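Long-range contact in insecticidal protein (Brevibacillus laterosporus, PDB 7ML9), which is active against the western corn rootworm, probably by forming beta-barrel pores in membranes, like other toxins of the epsilon-toxin/Mtx2 family: residues A[103-117]-A[196-210]. Residues are numbered along the deposited sequence; the frame is centred on the assembly and turned at random.
Sequences SGTPLYAGKNVLDNS and VPAGKTYRVLAYLNT. With EDO (1,2-ethanediol), chain I; EDO (1,2-ethanediol), chain G.
Tyr108 has CG trans to its backbone N (chi1 177°), whereas Tyr207, facing it across the strand pair, keeps CG beside its own N (chi1 -62°). With these torsions CD1 of Tyr108 sits near the rim of one face of the Tyr207 ring, 3.9 Å from Tyr207 CE2, the ring planes meeting obliquely at 58°. Gly110 N lies over the centre of the Tyr108 ring, 3.5 Å above its plane. Strands 107-115 and 201-210 run antiparallel, and a beta bulge interrupts their pairing: Ala109 and Gly110 together stand opposite Ala206, whose O accepts from Ala109 N at 2.8 Å and whose N donates to Gly110 O at 3.0 Å. Beyond it the regular alternation resumes through Asn112-Val204 and Leu114-Tyr202. Leu114 points to the buried face, its CD1 3.7 Å from Val204 CG2 and in looser contact with Val196; Tyr202 and Val204 also pack on Ile287 of strand 266-289. On the face carrying Lys111 and Arg203, Leu205 runs alongside Lys111, with its CD2 a tight 3.4 Å from Lys111 CB. Lys111 NZ donates to O1 of an ethanediol, probably from the crystallisation liquor, at 2.7 Å, while Arg203 forms a salt bridge with Glu288. At the far end, Asp115 closes an Asx turn: its OD1 accepts from both Ser117 N, at 2.9 Å, and Ser117 OG. Asn116 there takes Lys200 O on its backbone N, and its side-chain amide also binds Met121 O. The chemistry is that of a long strand pair in an elongated toxin of the epsilon-toxin family: backbone bonds set the register, one face is largely apolar, with Leu107, Leu114, Val204, Ala206, Leu208 and the Tyr202 ring, and the other mixes aromatic and charged groups, Glu288 probably offsetting the charge of Arg203.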
loop_
_atom_site.group_PDB
_atom_site.type_symbol
_atom_site.label_atom_id
_atom_site.label_comp_id
_atom_site.label_asym_id
_atom_site.label_seq_id
_atom_site.Cartn_x
_atom_site.Cartn_y
_atom_site.Cartn_z
ATOM N N SER A 103 13.104 -8.838 12.316
ATOM C CA SER A 103 12.889 -9.336 13.670
ATOM C C SER A 103 13.141 -8.228 14.678
ATOM O O SER A 103 14.070 -7.431 14.514
ATOM C CB SER A 103 13.813 -10.518 13.978
ATOM O OG SER A 103 13.280 -11.707 13.432
ATOM N N GLY A 104 12.317 -8.187 15.729
ATOM C CA GLY A 104 12.462 -7.200 16.774
ATOM C C GLY A 104 13.211 -7.740 17.986
ATOM O O GLY A 104 13.582 -8.907 18.064
ATOM N N THR A 105 13.447 -6.842 18.932
ATOM C CA THR A 105 14.031 -7.230 20.205
ATOM C C THR A 105 13.057 -8.139 20.949
ATOM O O THR A 105 11.869 -7.803 21.054
ATOM C CB THR A 105 14.336 -5.996 21.053
ATOM O OG1 THR A 105 15.294 -5.170 20.384
ATOM C CG2 THR A 105 14.880 -6.406 22.420
ATOM N N PRO A 106 13.494 -9.292 21.443
ATOM C CA PRO A 106 12.582 -10.149 22.209
ATOM C C PRO A 106 12.162 -9.480 23.510
ATOM O O PRO A 106 12.916 -8.723 24.128
ATOM C CB PRO A 106 13.407 -11.416 22.466
ATOM C CG PRO A 106 14.510 -11.376 21.438
ATOM C CD PRO A 106 14.817 -9.915 21.269
ATOM N N LEU A 107 10.921 -9.743 23.909
ATOM C CA LEU A 107 10.307 -9.078 25.052
ATOM C C LEU A 107 10.113 -10.104 26.164
ATOM O O LEU A 107 9.432 -11.109 25.967
ATOM C CB LEU A 107 8.969 -8.435 24.655
ATOM C CG LEU A 107 9.074 -7.332 23.581
ATOM C CD1 LEU A 107 7.698 -6.920 23.026
ATOM C CD2 LEU A 107 9.838 -6.134 24.102
ATOM N N TYR A 108 10.720 -9.849 27.314
ATOM C CA TYR A 108 10.562 -10.736 28.471
ATOM C C TYR A 108 9.103 -10.787 28.928
ATOM O O TYR A 108 8.492 -9.749 29.186
ATOM C CB TYR A 108 11.467 -10.247 29.598
ATOM C CG TYR A 108 11.325 -11.048 30.871
ATOM C CD1 TYR A 108 11.611 -12.410 30.888
ATOM C CD2 TYR A 108 10.879 -10.451 32.039
ATOM C CE1 TYR A 108 11.475 -13.149 32.053
ATOM C CE2 TYR A 108 10.735 -11.180 33.208
ATOM C CZ TYR A 108 11.045 -12.530 33.206
ATOM O OH TYR A 108 10.907 -13.254 34.367
ATOM N N ALA A 109 8.539 -11.999 29.008
ATOM C CA ALA A 109 7.139 -12.212 29.341
ATOM C C ALA A 109 6.903 -12.763 30.750
ATOM O O ALA A 109 5.753 -12.759 31.211
ATOM C CB ALA A 109 6.491 -13.169 28.332
ATOM N N GLY A 110 7.929 -13.266 31.437
ATOM C CA GLY A 110 7.747 -13.766 32.790
ATOM C C GLY A 110 8.513 -15.059 33.003
ATOM O O GLY A 110 9.260 -15.519 32.136
ATOM N N LYS A 111 8.328 -15.661 34.175
ATOM C CA LYS A 111 9.071 -16.888 34.479
ATOM C C LYS A 111 8.328 -17.716 35.513
ATOM O O LYS A 111 7.458 -17.209 36.220
ATOM C CB LYS A 111 10.475 -16.572 34.980
ATOM C CG LYS A 111 10.557 -15.845 36.323
ATOM C CD LYS A 111 11.991 -15.367 36.544
ATOM C CE LYS A 111 12.225 -14.760 37.931
ATOM N NZ LYS A 111 11.160 -15.112 38.918
ATOM N N ASN A 112 8.703 -18.992 35.613
ATOM C CA ASN A 112 8.176 -19.835 36.681
ATOM C C ASN A 112 9.184 -20.944 36.963
ATOM O O ASN A 112 10.114 -21.175 36.185
ATOM C CB ASN A 112 6.806 -20.425 36.334
ATOM C CG ASN A 112 5.641 -19.445 36.600
ATOM O OD1 ASN A 112 4.903 -19.092 35.674
ATOM N ND2 ASN A 112 5.460 -19.029 37.862
ATOM N N VAL A 113 9.000 -21.610 38.097
ATOM C CA VAL A 113 9.956 -22.600 38.589
ATOM C C VAL A 113 9.340 -23.985 38.465
ATOM O O VAL A 113 8.148 -24.179 38.733
ATOM C CB VAL A 113 10.374 -22.317 40.047
ATOM C CG1 VAL A 113 11.300 -23.405 40.552
ATOM C CG2 VAL A 113 11.054 -20.974 40.142
ATOM N N LEU A 114 10.150 -24.944 38.026
ATOM C CA LEU A 114 9.766 -26.349 37.977
ATOM C C LEU A 114 10.635 -27.059 39.014
ATOM O O LEU A 114 11.813 -27.312 38.772
ATOM C CB LEU A 114 9.960 -26.916 36.574
ATOM C CG LEU A 114 9.166 -26.267 35.420
ATOM C CD1 LEU A 114 9.532 -26.954 34.091
ATOM C CD2 LEU A 114 7.653 -26.318 35.667
ATOM N N ASP A 115 10.060 -27.342 40.179
ATOM C CA ASP A 115 10.820 -27.765 41.358
ATOM C C ASP A 115 10.668 -29.271 41.532
ATOM O O ASP A 115 9.624 -29.753 41.977
ATOM C CB ASP A 115 10.339 -27.026 42.602
ATOM C CG ASP A 115 11.179 -27.339 43.840
ATOM O OD1 ASP A 115 12.143 -28.125 43.755
ATOM O OD2 ASP A 115 10.866 -26.791 44.910
ATOM N N ASN A 116 11.710 -30.015 41.180
ATOM C CA ASN A 116 11.771 -31.446 41.461
ATOM C C ASN A 116 12.855 -31.752 42.490
ATOM O O ASN A 116 13.425 -32.845 42.491
ATOM C CB ASN A 116 12.008 -32.236 40.174
ATOM C CG ASN A 116 11.562 -33.698 40.280
ATOM O OD1 ASN A 116 10.722 -34.052 41.101
ATOM N ND2 ASN A 116 12.129 -34.547 39.431
ATOM N N SER A 117 13.169 -30.776 43.352
ATOM C CA SER A 117 14.288 -30.939 44.279
ATOM C C SER A 117 14.039 -32.062 45.278
ATOM O O SER A 117 14.991 -32.704 45.734
ATOM C CB SER A 117 14.565 -29.630 45.018
ATOM O OG SER A 117 13.469 -29.256 45.831
ATOM N N VAL A 196 12.427 -32.846 33.928
ATOM C CA VAL A 196 13.198 -32.308 35.049
ATOM C C VAL A 196 13.720 -33.481 35.873
ATOM O O VAL A 196 12.924 -34.220 36.472
ATOM C CB VAL A 196 12.357 -31.358 35.914
ATOM C CG1 VAL A 196 13.230 -30.716 36.988
ATOM C CG2 VAL A 196 11.687 -30.283 35.041
ATOM N N PRO A 197 15.030 -33.701 35.911
ATOM C CA PRO A 197 15.567 -34.878 36.613
ATOM C C PRO A 197 15.395 -34.809 38.126
ATOM O O PRO A 197 15.339 -33.729 38.731
ATOM C CB PRO A 197 17.053 -34.867 36.237
ATOM C CG PRO A 197 17.135 -34.065 34.973
ATOM C CD PRO A 197 16.047 -33.021 35.091
ATOM N N ALA A 198 15.353 -35.994 38.743
ATOM C CA ALA A 198 15.244 -36.093 40.197
ATOM C C ALA A 198 16.236 -35.160 40.888
ATOM O O ALA A 198 17.396 -35.052 40.485
ATOM C CB ALA A 198 15.480 -37.547 40.639
ATOM N N GLY A 199 15.763 -34.460 41.916
ATOM C CA GLY A 199 16.599 -33.564 42.684
ATOM C C GLY A 199 16.935 -32.245 42.019
ATOM O O GLY A 199 17.681 -31.452 42.607
ATOM N N LYS A 200 16.409 -31.969 40.829
ATOM C CA LYS A 200 16.763 -30.751 40.112
ATOM C C LYS A 200 15.654 -29.708 40.227
ATOM O O LYS A 200 14.473 -30.030 40.349
ATOM C CB LYS A 200 17.036 -31.041 38.636
ATOM C CG LYS A 200 18.159 -32.034 38.370
ATOM C CD LYS A 200 19.485 -31.579 38.935
ATOM C CE LYS A 200 20.610 -32.476 38.424
ATOM N NZ LYS A 200 21.889 -32.139 39.096
ATOM N N THR A 201 16.053 -28.445 40.217
ATOM C CA THR A 201 15.108 -27.340 40.147
ATOM C C THR A 201 15.416 -26.559 38.881
ATOM O O THR A 201 16.553 -26.122 38.683
ATOM C CB THR A 201 15.199 -26.434 41.372
ATOM O OG1 THR A 201 14.949 -27.201 42.560
ATOM C CG2 THR A 201 14.158 -25.316 41.267
ATOM N N TYR A 202 14.413 -26.408 38.025
ATOM C CA TYR A 202 14.556 -25.691 36.769
ATOM C C TYR A 202 13.752 -24.392 36.801
ATOM O O TYR A 202 12.761 -24.264 37.524
ATOM C CB TYR A 202 14.096 -26.551 35.591
ATOM C CG TYR A 202 15.079 -27.605 35.147
ATOM C CD1 TYR A 202 16.303 -27.773 35.794
ATOM C CD2 TYR A 202 14.789 -28.426 34.054
ATOM C CE1 TYR A 202 17.201 -28.738 35.379
ATOM C CE2 TYR A 202 15.682 -29.392 33.633
ATOM C CZ TYR A 202 16.885 -29.542 34.301
ATOM O OH TYR A 202 17.776 -30.491 33.876
ATOM N N ARG A 203 14.223 -23.415 36.043
ATOM C CA ARG A 203 13.538 -22.145 35.870
ATOM C C ARG A 203 13.204 -22.015 34.394
ATOM O O ARG A 203 14.068 -22.252 33.547
ATOM C CB ARG A 203 14.423 -20.990 36.328
ATOM C CG ARG A 203 13.759 -19.649 36.310
ATOM C CD ARG A 203 14.573 -18.674 37.133
ATOM N NE ARG A 203 15.667 -18.103 36.361
ATOM C CZ ARG A 203 16.740 -17.531 36.893
ATOM N NH1 ARG A 203 16.871 -17.466 38.212
ATOM N NH2 ARG A 203 17.688 -17.031 36.105
ATOM N N VAL A 204 11.951 -21.684 34.087
ATOM C CA VAL A 204 11.519 -21.423 32.716
ATOM C C VAL A 204 11.324 -19.922 32.565
ATOM O O VAL A 204 10.502 -19.333 33.273
ATOM C CB VAL A 204 10.221 -22.164 32.369
ATOM C CG1 VAL A 204 9.877 -21.947 30.887
ATOM C CG2 VAL A 204 10.358 -23.633 32.684
ATOM N N LEU A 205 12.083 -19.304 31.657
ATOM C CA LEU A 205 11.912 -17.902 31.283
ATOM C C LEU A 205 11.270 -17.825 29.905
ATOM O O LEU A 205 11.655 -18.564 28.993
ATOM C CB LEU A 205 13.245 -17.155 31.245
ATOM C CG LEU A 205 14.239 -17.179 32.403
ATOM C CD1 LEU A 205 15.377 -16.214 32.117
ATOM C CD2 LEU A 205 13.581 -16.773 33.664
ATOM N N ALA A 206 10.301 -16.917 29.744
ATOM C CA ALA A 206 9.556 -16.788 28.495
ATOM C C ALA A 206 9.819 -15.426 27.871
ATOM O O ALA A 206 9.879 -14.404 28.573
ATOM C CB ALA A 206 8.044 -16.974 28.707
ATOM N N TYR A 207 9.986 -15.421 26.547
ATOM C CA TYR A 207 10.202 -14.206 25.777
ATOM C C TYR A 207 9.282 -14.208 24.570
ATOM O O TYR A 207 9.110 -15.240 23.914
ATOM C CB TYR A 207 11.652 -14.080 25.311
ATOM C CG TYR A 207 12.649 -14.004 26.431
ATOM C CD1 TYR A 207 13.104 -15.160 27.056
ATOM C CD2 TYR A 207 13.140 -12.787 26.863
ATOM C CE1 TYR A 207 14.024 -15.097 28.087
ATOM C CE2 TYR A 207 14.068 -12.714 27.892
ATOM C CZ TYR A 207 14.502 -13.879 28.498
ATOM O OH TYR A 207 15.412 -13.826 29.527
ATOM N N LEU A 208 8.669 -13.055 24.292
ATOM C CA LEU A 208 7.874 -12.893 23.082
ATOM C C LEU A 208 8.795 -12.395 21.971
ATOM O O LEU A 208 9.471 -11.373 22.130
ATOM C CB LEU A 208 6.723 -11.910 23.303
ATOM C CG LEU A 208 5.893 -11.562 22.058
ATOM C CD1 LEU A 208 5.074 -12.752 21.588
ATOM C CD2 LEU A 208 4.988 -10.372 22.357
ATOM N N ASN A 209 8.828 -13.115 20.859
ATOM C CA ASN A 209 9.543 -12.631 19.686
ATOM C C ASN A 209 8.592 -11.767 18.865
ATOM O O ASN A 209 7.395 -12.062 18.777
ATOM C CB ASN A 209 10.063 -13.796 18.840
ATOM C CG ASN A 209 11.364 -14.390 19.384
ATOM O OD1 ASN A 209 12.253 -13.676 19.873
ATOM N ND2 ASN A 209 11.484 -15.699 19.275
ATOM N N THR A 210 9.129 -10.707 18.267
ATOM C CA THR A 210 8.329 -9.775 17.480
ATOM C C THR A 210 8.871 -9.676 16.053
ATOM O O THR A 210 10.030 -10.012 15.770
ATOM C CB THR A 210 8.309 -8.376 18.123
ATOM O OG1 THR A 210 9.628 -7.826 18.120
ATOM C CG2 THR A 210 7.803 -8.427 19.585
HETATM C C1 EDO I . 13.094 -18.061 40.207
HETATM O O1 EDO I . 11.859 -17.674 39.594
HETATM C C2 EDO I . 13.995 -16.851 40.386
HETATM O O2 EDO I . 15.281 -17.173 39.848
HETATM C C1 EDO G . 7.404 -34.398 44.122
HETATM O O1 EDO G . 6.468 -34.971 45.066
HETATM C C2 EDO G . 7.101 -34.883 42.698
HETATM O O2 EDO G . 8.281 -35.429 42.080
HETATM O O HOH W 1 10.205 -5.885 20.058
#